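Side-chain contacts in Ketoacyl_synth_N domain-containing protein (Photorhabdus luminescens subsp. laumondii, PDB 6SMO), which probably acts in 3-oxoacyl-[acyl-carrier-protein] synthesis, pairing with a ketosynthase chain and lining part of the pocket that holds a pentaketo-dodecanal: residues D16-T21 with S50-A55; R63-E68 with G126-T131; D67-Y72 with V100-G105; H109-V114 with S190-K195; A137-L142 with S152-T157. All coordinates share one frame; numbering follows the deposited sequence.

Interaction 1 (D16-T21 with S50-A55); sequences DGNDVT and SDFDGA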
# COMPACT_ATOMS: atom_id res chain seq x y z
N ASP C 16 11.21 -1.45 25.75
CA ASP C 16 12.54 -1.70 26.36
C ASP C 16 13.52 -0.55 26.05
O ASP C 16 14.48 -0.43 26.77
CB ASP C 16 13.04 -3.11 26.06
CG ASP C 16 12.31 -4.21 26.81
OD1 ASP C 16 11.47 -3.89 27.64
OD2 ASP C 16 12.61 -5.37 26.57
N GLY C 17 13.39 0.16 24.93
CA GLY C 17 14.34 1.27 24.73
C GLY C 17 13.91 2.26 23.67
O GLY C 17 13.30 1.86 22.71
N ASN C 18 14.37 3.50 23.77
CA ASN C 18 13.99 4.51 22.76
C ASN C 18 15.11 4.68 21.73
O ASN C 18 15.03 5.57 20.92
CB ASN C 18 13.54 5.82 23.38
CG ASN C 18 12.16 5.74 23.98
OD1 ASN C 18 11.38 4.84 23.66
ND2 ASN C 18 11.85 6.67 24.86
N ASP C 19 16.15 3.86 21.83
CA ASP C 19 17.27 3.84 20.85
C ASP C 19 17.83 2.42 20.76
O ASP C 19 17.50 1.59 21.64
CB ASP C 19 18.34 4.87 21.21
CG ASP C 19 18.89 4.75 22.63
OD1 ASP C 19 19.58 3.75 22.90
OD2 ASP C 19 18.60 5.65 23.44
N VAL C 20 18.65 2.15 19.74
CA VAL C 20 19.18 0.80 19.39
C VAL C 20 20.08 0.28 20.52
O VAL C 20 19.99 -0.93 20.82
CB VAL C 20 19.91 0.81 18.03
CG1 VAL C 20 21.17 1.68 18.04
CG2 VAL C 20 20.24 -0.60 17.55
N THR C 21 20.89 1.14 21.13
CA THR C 21 21.87 0.78 22.20
C THR C 21 21.12 0.42 23.49
O THR C 21 21.58 -0.51 24.19
CB THR C 21 22.89 1.90 22.44
OG1 THR C 21 22.18 3.13 22.63
CG2 THR C 21 23.87 2.06 21.29
N SER C 50 7.83 3.99 26.94
CA SER C 50 8.12 4.72 28.20
C SER C 50 9.02 5.92 27.91
O SER C 50 10.03 5.75 27.21
CB SER C 50 8.74 3.80 29.22
OG SER C 50 7.85 2.75 29.58
N ASP C 51 8.65 7.10 28.44
CA ASP C 51 9.42 8.37 28.34
C ASP C 51 9.65 8.72 26.87
O ASP C 51 10.79 9.08 26.51
CB ASP C 51 10.75 8.26 29.10
CG ASP C 51 10.60 7.91 30.57
OD1 ASP C 51 9.60 8.35 31.18
OD2 ASP C 51 11.48 7.20 31.10
N PHE C 52 8.60 8.64 26.05
CA PHE C 52 8.62 8.98 24.60
C PHE C 52 7.62 10.10 24.31
O PHE C 52 6.48 10.04 24.81
CB PHE C 52 8.30 7.75 23.74
CG PHE C 52 8.31 8.03 22.25
CD1 PHE C 52 9.51 8.09 21.55
CD2 PHE C 52 7.13 8.25 21.56
CE1 PHE C 52 9.52 8.35 20.19
CE2 PHE C 52 7.15 8.51 20.20
CZ PHE C 52 8.35 8.56 19.52
N ASP C 53 8.05 11.08 23.51
CA ASP C 53 7.19 12.17 22.95
C ASP C 53 7.80 12.64 21.63
O ASP C 53 9.03 12.83 21.58
CB ASP C 53 7.04 13.32 23.95
CG ASP C 53 6.02 14.37 23.52
OD1 ASP C 53 5.06 14.01 22.82
OD2 ASP C 53 6.21 15.55 23.89
N GLY C 54 6.95 12.82 20.60
CA GLY C 54 7.36 13.20 19.24
C GLY C 54 7.14 14.68 18.97
O GLY C 54 6.65 15.02 17.88
N ALA C 55 7.50 15.54 19.94
CA ALA C 55 7.40 17.01 19.85
C ALA C 55 8.71 17.58 19.28
O ALA C 55 8.64 18.51 18.45
CB ALA C 55 7.10 17.59 21.21
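Asn18 reaches across to the backbone of Ser50 and Asp51 with its carboxamide nitrogen, and this amide carries the contact between two loops at the surface. The hydrogen bond runs from Asn18 ND2 to Ser50 O over 3.1 Å. It is bent, with an N-H...O angle of 136°, and the donor lies 22° off the carbonyl plane. Asn18 CG sits beside its own backbone N, opposite the carbonyl carbon (chi1 -75°), which carries the amide out toward 50-55. Asp51 O lies equally near Asn18 ND2, also at 3.1 Å, but the angle is too poor for a bond.

Van der Waals contact adds Phe52, whose CB comes within 3.9 Å of Asn18 ND2. The amide nitrogen thus stands at the edge of the aromatic ring, near its plane, while the ring also packs on Ile13 of strand 5-13.

Side-chain bonds at the start of helix 20-31 are separate from this contact. Asp19 is its N-cap: OD1 accepts from Ala22 N, and also from Thr21 OG1 at 2.7 Å, the hydroxyl standing above the carboxylate plane. Asp16 turns away to a salt bridge with Arg47.

Across the two segments the chemistry is therefore that of a neutral amide meeting main-chain carbonyls. One bent hydrogen bond and a small buried area imply a modest tie between loops of the ketoacyl synthase N-terminal region, rather than a charged clasp.

Interaction 2 (R63-E68 with G126-T131); sequences RRKIDE and GPYVAT. With LKZ (3,5,7,9,11-pentakis(oxidanylidene)dodecanal), chain H.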
# COMPACT_ATOMS: atom_id res chain seq x y z
N ARG C 63 2.24 16.67 12.84
CA ARG C 63 1.90 15.68 13.89
C ARG C 63 0.38 15.63 14.09
O ARG C 63 -0.14 14.53 14.38
CB ARG C 63 2.59 16.01 15.22
CG ARG C 63 2.68 14.81 16.16
CD ARG C 63 3.07 15.15 17.58
NE ARG C 63 3.61 13.98 18.25
CZ ARG C 63 2.90 12.93 18.66
NH1 ARG C 63 3.51 11.92 19.25
NH2 ARG C 63 1.59 12.88 18.48
N ARG C 64 -0.29 16.77 13.93
CA ARG C 64 -1.76 16.94 14.07
C ARG C 64 -2.51 15.97 13.14
O ARG C 64 -3.56 15.45 13.56
CB ARG C 64 -2.17 18.38 13.74
CG ARG C 64 -3.37 18.90 14.52
CD ARG C 64 -4.19 19.90 13.72
NE ARG C 64 -5.17 19.22 12.89
CZ ARG C 64 -6.32 18.70 13.32
NH1 ARG C 64 -7.13 18.10 12.47
NH2 ARG C 64 -6.65 18.77 14.60
N LYS C 65 -1.97 15.73 11.94
CA LYS C 65 -2.69 15.11 10.79
C LYS C 65 -2.17 13.70 10.48
O LYS C 65 -2.56 13.17 9.42
CB LYS C 65 -2.59 16.02 9.56
CG LYS C 65 -1.18 16.36 9.10
CD LYS C 65 -1.13 17.33 7.94
CE LYS C 65 -1.28 18.77 8.38
NZ LYS C 65 -1.67 19.66 7.26
N ILE C 66 -1.35 13.10 11.35
CA ILE C 66 -0.80 11.72 11.16
C ILE C 66 -1.07 10.88 12.41
O ILE C 66 -1.13 11.45 13.51
CB ILE C 66 0.70 11.76 10.80
CG1 ILE C 66 1.56 12.30 11.95
CG2 ILE C 66 0.93 12.52 9.51
CD1 ILE C 66 3.05 12.24 11.70
N ASP C 67 -1.22 9.56 12.22
CA ASP C 67 -1.42 8.55 13.29
C ASP C 67 -0.06 8.25 13.94
O ASP C 67 0.97 8.59 13.34
CB ASP C 67 -2.07 7.28 12.74
CG ASP C 67 -2.55 6.32 13.82
OD1 ASP C 67 -3.69 6.49 14.29
OD2 ASP C 67 -1.77 5.42 14.19
N GLU C 68 -0.08 7.62 15.12
CA GLU C 68 1.13 7.34 15.96
C GLU C 68 2.07 6.35 15.26
O GLU C 68 3.28 6.41 15.55
CB GLU C 68 0.71 6.82 17.33
CG GLU C 68 0.08 7.88 18.22
CD GLU C 68 1.00 9.04 18.57
OE1 GLU C 68 2.17 8.79 18.92
OE2 GLU C 68 0.54 10.20 18.49
N GLY C 126 -13.54 14.27 9.88
CA GLY C 126 -12.82 15.33 9.15
C GLY C 126 -12.09 14.78 7.92
O GLY C 126 -12.27 13.62 7.56
N PRO C 127 -11.25 15.60 7.25
CA PRO C 127 -10.66 15.23 5.97
C PRO C 127 -9.33 14.45 6.01
O PRO C 127 -8.85 14.09 4.95
CB PRO C 127 -10.41 16.60 5.33
CG PRO C 127 -10.05 17.49 6.51
CD PRO C 127 -10.85 16.96 7.68
N TYR C 128 -8.78 14.19 7.20
CA TYR C 128 -7.46 13.52 7.39
C TYR C 128 -7.64 12.02 7.68
O TYR C 128 -6.63 11.34 7.90
CB TYR C 128 -6.66 14.21 8.50
CG TYR C 128 -6.05 15.53 8.09
CD1 TYR C 128 -5.11 15.59 7.07
CD2 TYR C 128 -6.43 16.71 8.70
CE1 TYR C 128 -4.55 16.79 6.68
CE2 TYR C 128 -5.88 17.92 8.32
CZ TYR C 128 -4.94 17.96 7.31
OH TYR C 128 -4.39 19.15 6.93
N VAL C 129 -8.88 11.53 7.65
CA VAL C 129 -9.21 10.08 7.82
C VAL C 129 -8.68 9.31 6.59
O VAL C 129 -8.35 8.12 6.74
CB VAL C 129 -10.72 9.85 8.03
CG1 VAL C 129 -11.09 8.38 8.08
CG2 VAL C 129 -11.22 10.56 9.28
N ALA C 130 -8.68 9.97 5.44
CA ALA C 130 -8.24 9.44 4.14
C ALA C 130 -6.73 9.19 4.08
O ALA C 130 -6.32 8.35 3.29
CB ALA C 130 -8.72 10.33 3.03
N THR C 131 -5.94 9.96 4.79
CA THR C 131 -4.48 9.75 4.72
C THR C 131 -3.90 9.19 6.01
O THR C 131 -2.87 8.58 5.94
CB THR C 131 -3.77 11.05 4.33
OG1 THR C 131 -4.37 12.07 5.11
CG2 THR C 131 -3.95 11.38 2.87
C4 LKZ H . -10.00 5.75 3.58
C5 LKZ H . -8.56 5.31 3.52
C6 LKZ H . -8.17 4.34 2.40
C7 LKZ H . -7.29 5.08 1.40
C8 LKZ H . -6.68 4.32 0.22
C10 LKZ H . -6.20 7.07 -4.20
C22 LKZ H . -10.69 4.91 4.64
C11 LKZ H . -7.04 6.00 -4.82
O19 LKZ H . -8.17 6.21 -5.23
C3 LKZ H . -5.65 6.42 -2.94
O23 LKZ H . -4.46 6.39 -2.72
C2 LKZ H . -6.66 5.67 -2.05
C9 LKZ H . -6.03 5.36 -0.69
O20 LKZ H . -5.07 5.99 -0.29
O21 LKZ H . -7.12 6.27 1.52
O22 LKZ H . -7.76 5.71 4.35
O24 LKZ H . -10.84 5.29 5.79
C23 LKZ H . -11.20 3.56 4.17
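The backbones come closest at Lys65 and Tyr128, whose CA atoms are 6.1 Å apart, where a type I turn from Arg63 to Ile66 faces the loop leading into the weakly bonded helix 129-132. Lys65 wraps the tyrosine from one side. Its CB stands over the middle of the ring, 3.5 Å from the centroid of Tyr128 and 11° off the normal, a CH-pi contact. CG lies between the backbone N and the carbonyl carbon (chi1 57°), and a bend at chi3 then leads the chain on past Tyr128 CE1 toward the phenol. CD comes to 3.7 Å from Tyr128 CE1, and NZ gives a hydrogen bond of 2.8 Å from Lys65 NZ to Tyr128 OH.

The same ammonium group forms a salt bridge with an acidic side chain of another protein chain, so the phenol oxygen shares it with a charged partner.

In this thiolase-clan N-terminal region the 126-131 segment runs from a contact with another protein chain to the pocket of the bound pentaketo-dodecanal (LKZ). Val129 and Ala130 line that site, and Val129 CG1 lies 3.9 Å from LKZ O24.

Arg64 approaches Tyr128 at about a right angle, its guanidinium plane 56° from the ring, with NH1 4.1 Å from Tyr128 CD2. That touch is loose, for the group is engaged mainly by the other protein chain, through a salt bridge to an acidic side chain and a cation-pi contact with an aromatic one. From the start of the turn, Arg63 NH2 bridges to Glu68 OE2, just beyond it, at 2.9 Å through the oxygen's syn lone pair.

Interaction 3 (D67-Y72 with V100-G105); sequences DEFSVY and VGNCFG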
# COMPACT_ATOMS: atom_id res chain seq x y z
N ASP C 67 -1.22 9.56 12.22
CA ASP C 67 -1.42 8.55 13.29
C ASP C 67 -0.06 8.25 13.94
O ASP C 67 0.97 8.59 13.34
CB ASP C 67 -2.07 7.28 12.74
CG ASP C 67 -2.55 6.32 13.82
OD1 ASP C 67 -3.69 6.49 14.29
OD2 ASP C 67 -1.77 5.42 14.19
N GLU C 68 -0.08 7.62 15.12
CA GLU C 68 1.13 7.34 15.96
C GLU C 68 2.07 6.35 15.26
O GLU C 68 3.28 6.41 15.55
CB GLU C 68 0.71 6.82 17.33
CG GLU C 68 0.08 7.88 18.22
CD GLU C 68 1.00 9.04 18.57
OE1 GLU C 68 2.17 8.79 18.92
OE2 GLU C 68 0.54 10.20 18.49
N PHE C 69 1.56 5.47 14.39
CA PHE C 69 2.37 4.46 13.66
C PHE C 69 3.30 5.18 12.67
O PHE C 69 4.44 4.71 12.47
CB PHE C 69 1.49 3.40 13.00
CG PHE C 69 1.09 3.67 11.57
CD1 PHE C 69 -0.04 4.41 11.27
CD2 PHE C 69 1.84 3.17 10.51
CE1 PHE C 69 -0.41 4.65 9.96
CE2 PHE C 69 1.47 3.41 9.20
CZ PHE C 69 0.34 4.15 8.92
N SER C 70 2.83 6.27 12.06
CA SER C 70 3.62 7.16 11.17
C SER C 70 4.63 7.96 12.01
O SER C 70 5.75 8.19 11.51
CB SER C 70 2.74 8.06 10.35
OG SER C 70 2.05 7.32 9.36
N VAL C 71 4.25 8.38 13.22
CA VAL C 71 5.12 9.11 14.18
C VAL C 71 6.30 8.21 14.56
O VAL C 71 7.45 8.68 14.49
CB VAL C 71 4.34 9.58 15.43
CG1 VAL C 71 5.26 10.10 16.53
CG2 VAL C 71 3.30 10.64 15.07
N TYR C 72 6.03 6.95 14.94
CA TYR C 72 7.04 5.93 15.33
C TYR C 72 7.99 5.66 14.15
O TYR C 72 9.19 5.43 14.39
CB TYR C 72 6.37 4.62 15.77
CG TYR C 72 5.47 4.70 16.98
CD1 TYR C 72 5.70 5.60 18.00
CD2 TYR C 72 4.39 3.84 17.11
CE1 TYR C 72 4.87 5.66 19.11
CE2 TYR C 72 3.56 3.88 18.21
CZ TYR C 72 3.80 4.80 19.22
OH TYR C 72 2.98 4.85 20.31
N VAL C 100 8.26 0.03 3.52
CA VAL C 100 7.59 -0.03 4.86
C VAL C 100 6.75 -1.30 4.99
O VAL C 100 6.27 -1.80 3.98
CB VAL C 100 6.71 1.22 5.08
CG1 VAL C 100 6.22 1.38 6.50
CG2 VAL C 100 7.40 2.49 4.61
N GLY C 101 6.65 -1.81 6.22
CA GLY C 101 5.79 -2.94 6.62
C GLY C 101 4.83 -2.51 7.72
O GLY C 101 5.31 -2.08 8.78
N ASN C 102 3.52 -2.59 7.46
CA ASN C 102 2.46 -2.19 8.43
C ASN C 102 1.17 -2.96 8.12
O ASN C 102 0.74 -2.94 6.96
CB ASN C 102 2.22 -0.68 8.40
CG ASN C 102 1.15 -0.24 9.38
OD1 ASN C 102 0.08 0.21 8.98
ND2 ASN C 102 1.42 -0.40 10.67
N CYS C 103 0.59 -3.59 9.15
CA CYS C 103 -0.56 -4.54 9.04
C CYS C 103 -1.86 -3.88 9.51
O CYS C 103 -2.86 -3.96 8.76
CB CYS C 103 -0.28 -5.80 9.84
SG CYS C 103 1.22 -6.67 9.34
N PHE C 104 -1.86 -3.26 10.69
CA PHE C 104 -3.08 -2.81 11.42
C PHE C 104 -3.47 -1.37 11.05
O PHE C 104 -4.60 -0.97 11.39
CB PHE C 104 -2.89 -2.95 12.93
CG PHE C 104 -3.11 -4.35 13.45
CD1 PHE C 104 -4.39 -4.84 13.66
CD2 PHE C 104 -2.03 -5.19 13.71
CE1 PHE C 104 -4.59 -6.13 14.13
CE2 PHE C 104 -2.23 -6.48 14.18
CZ PHE C 104 -3.51 -6.94 14.39
N GLY C 105 -2.59 -0.62 10.38
CA GLY C 105 -2.86 0.76 9.94
C GLY C 105 -2.76 1.75 11.10
O GLY C 105 -1.89 1.55 11.97
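Phe69, in the first turn of helix 68-84, lays its ring against Asn102 and Gly105 in the loop that follows strand 96-101, a buried contact of a helix with the loop leaving a strand, in the thiolase-like fold of the N-terminal region.

Packing between the two segments is face-on. The Asn102 amide lies almost parallel to the phenyl ring, with planes 11° apart, although the two side chains run at about a right angle. Asn102 OD1 is 3.5 Å from Phe69 CE2, and Asn102 ND2 is 3.6 Å from Phe69 CD2. Over the same face, nearer the other side of the ring, Gly105 O comes within 3.5 Å of Phe69 CD1. The opposite face receives Ser70 OG from the helix itself. Asn102 CG is set opposite its backbone N (chi1 -179°), which carries the amide over the ring, and chi2 of -113° turns it nearly flat to it.

No hydrogen bond joins the two segments; the asparagine amide has its partners outside the ring contact. Asn102 ND2 donates to Ser186 O on strand 180-187, which fixes the rotation of the amide. Its OD1 takes a weak bond from Gly105 N within the same loop, where Gly105 has positive phi.

Asp67 caps the helix. Its OD1 bonds His109 N, while OD2 lies in the plane of the Phe69 ring, at its edge, and accepts weakly from Phe69 N at 3.3 Å.

Interaction 4 (H109-V114 with S190-K195); sequences HIEDEV and SSPLVK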
# COMPACT_ATOMS: atom_id res chain seq x y z
N HIS C 109 -6.11 7.57 15.21
CA HIS C 109 -6.37 8.92 14.64
C HIS C 109 -7.82 9.05 14.14
O HIS C 109 -8.30 10.20 14.04
CB HIS C 109 -5.38 9.24 13.51
CG HIS C 109 -5.18 10.70 13.28
ND1 HIS C 109 -5.94 11.43 12.39
CD2 HIS C 109 -4.30 11.57 13.82
CE1 HIS C 109 -5.54 12.68 12.39
NE2 HIS C 109 -4.54 12.80 13.26
N ILE C 110 -8.50 7.93 13.84
CA ILE C 110 -9.80 7.93 13.10
C ILE C 110 -10.93 7.26 13.91
O ILE C 110 -12.09 7.45 13.51
CB ILE C 110 -9.64 7.26 11.71
CG1 ILE C 110 -9.50 5.74 11.80
CG2 ILE C 110 -8.48 7.89 10.95
CD1 ILE C 110 -9.79 5.02 10.51
N GLU C 111 -10.62 6.52 14.98
CA GLU C 111 -11.61 5.70 15.74
C GLU C 111 -12.85 6.54 16.07
O GLU C 111 -13.96 6.13 15.65
CB GLU C 111 -11.01 5.13 17.03
CG GLU C 111 -10.69 3.65 16.94
CD GLU C 111 -10.56 2.96 18.29
OE1 GLU C 111 -9.53 2.29 18.51
OE2 GLU C 111 -11.48 3.10 19.12
N ASP C 112 -12.67 7.65 16.79
CA ASP C 112 -13.77 8.54 17.27
C ASP C 112 -14.56 9.08 16.08
O ASP C 112 -15.79 9.26 16.21
CB ASP C 112 -13.22 9.68 18.14
CG ASP C 112 -12.61 9.22 19.46
OD1 ASP C 112 -12.60 8.00 19.71
OD2 ASP C 112 -12.14 10.09 20.21
N GLU C 113 -13.88 9.33 14.95
CA GLU C 113 -14.47 9.90 13.71
C GLU C 113 -15.36 8.85 13.02
O GLU C 113 -16.39 9.26 12.46
CB GLU C 113 -13.37 10.43 12.80
CG GLU C 113 -12.75 11.73 13.30
CD GLU C 113 -11.67 12.31 12.41
OE1 GLU C 113 -11.86 13.43 11.89
OE2 GLU C 113 -10.63 11.64 12.23
N VAL C 114 -14.98 7.57 13.06
CA VAL C 114 -15.75 6.45 12.44
C VAL C 114 -17.04 6.24 13.25
O VAL C 114 -18.08 5.97 12.62
CB VAL C 114 -14.94 5.15 12.33
CG1 VAL C 114 -15.75 4.01 11.74
CG2 VAL C 114 -13.66 5.35 11.53
N SER C 190 -2.18 0.42 20.53
CA SER C 190 -2.71 0.98 21.81
C SER C 190 -4.10 1.60 21.62
O SER C 190 -4.70 1.99 22.64
CB SER C 190 -1.75 1.99 22.39
OG SER C 190 -0.55 1.35 22.81
N SER C 191 -4.60 1.68 20.38
CA SER C 191 -5.95 2.23 20.06
C SER C 191 -7.02 1.25 20.51
O SER C 191 -6.92 0.05 20.26
CB SER C 191 -6.08 2.56 18.59
OG SER C 191 -6.00 1.39 17.79
N PRO C 192 -8.09 1.72 21.21
CA PRO C 192 -9.09 0.85 21.83
C PRO C 192 -9.59 -0.35 20.99
O PRO C 192 -9.82 -1.39 21.58
CB PRO C 192 -10.25 1.81 22.09
CG PRO C 192 -9.58 3.13 22.37
CD PRO C 192 -8.38 3.15 21.45
N LEU C 193 -9.77 -0.17 19.68
CA LEU C 193 -10.35 -1.21 18.78
C LEU C 193 -9.40 -2.40 18.68
O LEU C 193 -9.85 -3.53 18.96
CB LEU C 193 -10.63 -0.61 17.40
CG LEU C 193 -11.14 -1.59 16.34
CD1 LEU C 193 -12.37 -2.35 16.82
CD2 LEU C 193 -11.45 -0.87 15.03
N VAL C 194 -8.14 -2.17 18.29
CA VAL C 194 -7.11 -3.23 18.10
C VAL C 194 -6.59 -3.70 19.46
O VAL C 194 -6.15 -4.86 19.54
CB VAL C 194 -5.96 -2.77 17.17
CG1 VAL C 194 -6.47 -2.35 15.80
CG2 VAL C 194 -5.12 -1.67 17.79
N LYS C 195 -6.63 -2.84 20.49
CA LYS C 195 -6.16 -3.18 21.86
C LYS C 195 -7.05 -4.28 22.44
O LYS C 195 -6.50 -5.31 22.87
CB LYS C 195 -6.17 -1.94 22.77
CG LYS C 195 -5.43 -2.12 24.09
CD LYS C 195 -5.26 -0.84 24.89
CE LYS C 195 -6.44 -0.53 25.78
NZ LYS C 195 -6.41 -1.32 27.03
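Glu111, in the first turn of helix 111-116, reaches over to the N-terminus of helix 192-204 and bonds its backbone at Leu193. Two helix starts are thereby joined in the ketoacyl synthase N-terminal region, alongside the interface with the PKS_KS domain-containing chain.

The tight part is gathered round one oxygen. Leu193 N donates to Glu111 OE1 over 2.7 Å, nearly straight with an N-H...O angle of 162°, although the donor stands 38° above the carboxylate plane. Pro192 N is close to the same oxygen but has no hydrogen to give. Carbon atoms close in around it: Pro192 CD is 3.3 Å from Glu111 OE1, and Leu193 CB is at the same distance from it. Ser191, at the N-cap position, makes no capping bond with its own side chain, and its CB simply rests 3.5 Å from Glu111 OE1. The acidic group thus sits where the positive end of the helix would probably stabilise its negative charge. From CG outward the glutamate is extended (chi2 -160°), which lets it reach the other helix.

The looser side is that of OE2 and the proline ring, where Pro192 is largely exposed. The PKS_KS domain-containing chain also packs on this contact: its Ile152 lies on both Glu111 and Pro192, and its Phe165 on Leu193. The other carboxylate oxygen, Glu111 OE2, has no bond to the 190-195 backbone and lies 3.5 Å from Pro192 CB.

Interaction 5 (A137-L142 with S152-T157); sequences ALQGQL and SKTFST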
# COMPACT_ATOMS: atom_id res chain seq x y z
N ALA C 137 0.71 5.42 4.39
CA ALA C 137 0.80 6.79 4.89
C ALA C 137 2.25 7.09 5.25
O ALA C 137 2.71 8.16 4.93
CB ALA C 137 -0.09 6.90 6.09
N LEU C 138 2.92 6.12 5.86
CA LEU C 138 4.31 6.32 6.36
C LEU C 138 5.26 6.62 5.21
O LEU C 138 6.03 7.55 5.34
CB LEU C 138 4.74 5.08 7.14
CG LEU C 138 6.07 5.16 7.88
CD1 LEU C 138 6.29 6.53 8.49
CD2 LEU C 138 6.16 4.11 8.96
N GLN C 139 5.16 5.87 4.12
CA GLN C 139 6.07 6.05 2.98
C GLN C 139 5.88 7.45 2.39
O GLN C 139 6.88 8.05 2.08
CB GLN C 139 5.97 4.87 2.01
CG GLN C 139 5.13 5.10 0.77
CD GLN C 139 4.93 3.80 0.05
OE1 GLN C 139 4.10 3.02 0.43
NE2 GLN C 139 5.73 3.56 -0.96
N GLY C 140 4.64 7.91 2.26
CA GLY C 140 4.32 9.23 1.72
C GLY C 140 4.77 10.34 2.63
O GLY C 140 5.25 11.33 2.13
N GLN C 141 4.58 10.16 3.93
CA GLN C 141 4.96 11.17 4.93
C GLN C 141 6.48 11.33 4.93
O GLN C 141 6.92 12.43 5.18
CB GLN C 141 4.39 10.82 6.30
CG GLN C 141 2.90 11.07 6.43
CD GLN C 141 2.43 12.43 5.99
OE1 GLN C 141 3.20 13.34 5.76
NE2 GLN C 141 1.13 12.57 5.86
N LEU C 142 7.22 10.24 4.78
CA LEU C 142 8.71 10.26 4.73
C LEU C 142 9.20 10.96 3.48
O LEU C 142 10.21 11.61 3.52
CB LEU C 142 9.22 8.82 4.72
CG LEU C 142 9.13 8.03 6.01
CD1 LEU C 142 9.58 6.61 5.78
CD2 LEU C 142 9.93 8.67 7.13
N SER C 152 9.08 3.12 -4.06
CA SER C 152 8.71 3.07 -2.62
C SER C 152 7.41 2.27 -2.45
O SER C 152 6.38 2.69 -3.00
CB SER C 152 8.57 4.46 -2.06
OG SER C 152 9.82 5.13 -2.05
N LYS C 153 7.46 1.18 -1.67
CA LYS C 153 6.28 0.29 -1.49
C LYS C 153 6.00 0.00 -0.02
O LYS C 153 6.90 0.15 0.80
CB LYS C 153 6.52 -1.06 -2.18
CG LYS C 153 6.94 -0.98 -3.63
CD LYS C 153 5.88 -0.37 -4.48
CE LYS C 153 6.42 0.63 -5.47
NZ LYS C 153 5.51 1.78 -5.58
N THR C 154 4.75 -0.36 0.27
CA THR C 154 4.29 -0.74 1.63
C THR C 154 3.67 -2.13 1.53
O THR C 154 2.91 -2.36 0.59
CB THR C 154 3.26 0.24 2.19
OG1 THR C 154 3.79 1.56 2.18
CG2 THR C 154 2.86 -0.11 3.61
N PHE C 155 3.99 -3.01 2.48
CA PHE C 155 3.44 -4.38 2.52
C PHE C 155 2.58 -4.48 3.77
O PHE C 155 2.97 -3.92 4.79
CB PHE C 155 4.57 -5.40 2.60
CG PHE C 155 5.42 -5.49 1.36
CD1 PHE C 155 6.46 -4.60 1.15
CD2 PHE C 155 5.18 -6.47 0.42
CE1 PHE C 155 7.24 -4.69 0.01
CE2 PHE C 155 5.96 -6.56 -0.72
CZ PHE C 155 6.99 -5.67 -0.92
N SER C 156 1.44 -5.16 3.68
CA SER C 156 0.55 -5.36 4.84
C SER C 156 0.31 -6.85 5.05
O SER C 156 -0.64 -7.20 5.73
CB SER C 156 -0.74 -4.63 4.65
OG SER C 156 -0.52 -3.23 4.54
N THR C 157 1.18 -7.69 4.48
CA THR C 157 1.10 -9.17 4.63
C THR C 157 1.23 -9.51 6.11
O THR C 157 2.27 -9.16 6.70
CB THR C 157 2.16 -9.88 3.79
OG1 THR C 157 2.27 -9.23 2.52
CG2 THR C 157 1.84 -11.35 3.57
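Gln139, in helix 137-146, points its side chain at Ser152 and Thr154, and practically the whole contact is made by that one chain. Its CB lies 4.0 Å from Thr154 OG1, and CG, one bond further, is at the same distance from that hydroxyl, so the stem runs obliquely across the threonine. Beyond CG the chain is extended (chi2 -170°), carrying the amide out to the neighbouring backbone.

CD comes to 3.3 Å from Thr154 OG1. At the tip the two branches part. OE1 takes a hydrogen bond from Thr154 OG1, modelled at a very short 2.3 Å, so its length is doubtful at this resolution; Thr154 CB is 3.4 Å from the same Gln139 OE1. NE2 is modelled toward Ser152, but too close to its carbonyl, so its detailed position is doubtful. On the threonine, OG1 is beside its backbone N (chi1 -56°), which directs the hydroxyl at the amide oxygen.

Ser152 OG has Asn293 of the PKS_KS domain-containing chain as its main partner, and Lys153 NZ forms a salt bridge with Asp196 of that chain. The segment Gln139 meets thus also serves the subunit interface, where Gln139 itself packs on Thr189 of the PKS_KS domain-containing chain. In the thiolase-like core, helix 137-146 lies against strands 96-101 and 154-155, which pair in parallel, with helix 68-84 packed on the same helix through Ala137 and Leu142.

How the interactions relate
Interactions 3 and 5 are the closest pair, with centres about 9 Å apart, joined by Val100 O to Phe155 N at 3.0 Å across adjacent strands and by Asn102 O to Ser156 OG. Asp67 and Glu68 belong to both interactions 2 and 3, and Asp67 OD1, 2.8 Å from His109 N, ties both to interaction 4. A second link, Gly126 N to Glu113 OE1, connects interactions 2 and 4. Interaction 2 holds pocket residues of the bound polyketide; Gly105 and the side chains of Gln139 and Leu193 lie about 9, 10 and 11 Å from the ligand. Interaction 1 lies at the surface, touching interaction 3 where Phe52 packs on Tyr72 and interaction 2 through a weak Gly54-Arg63 bond.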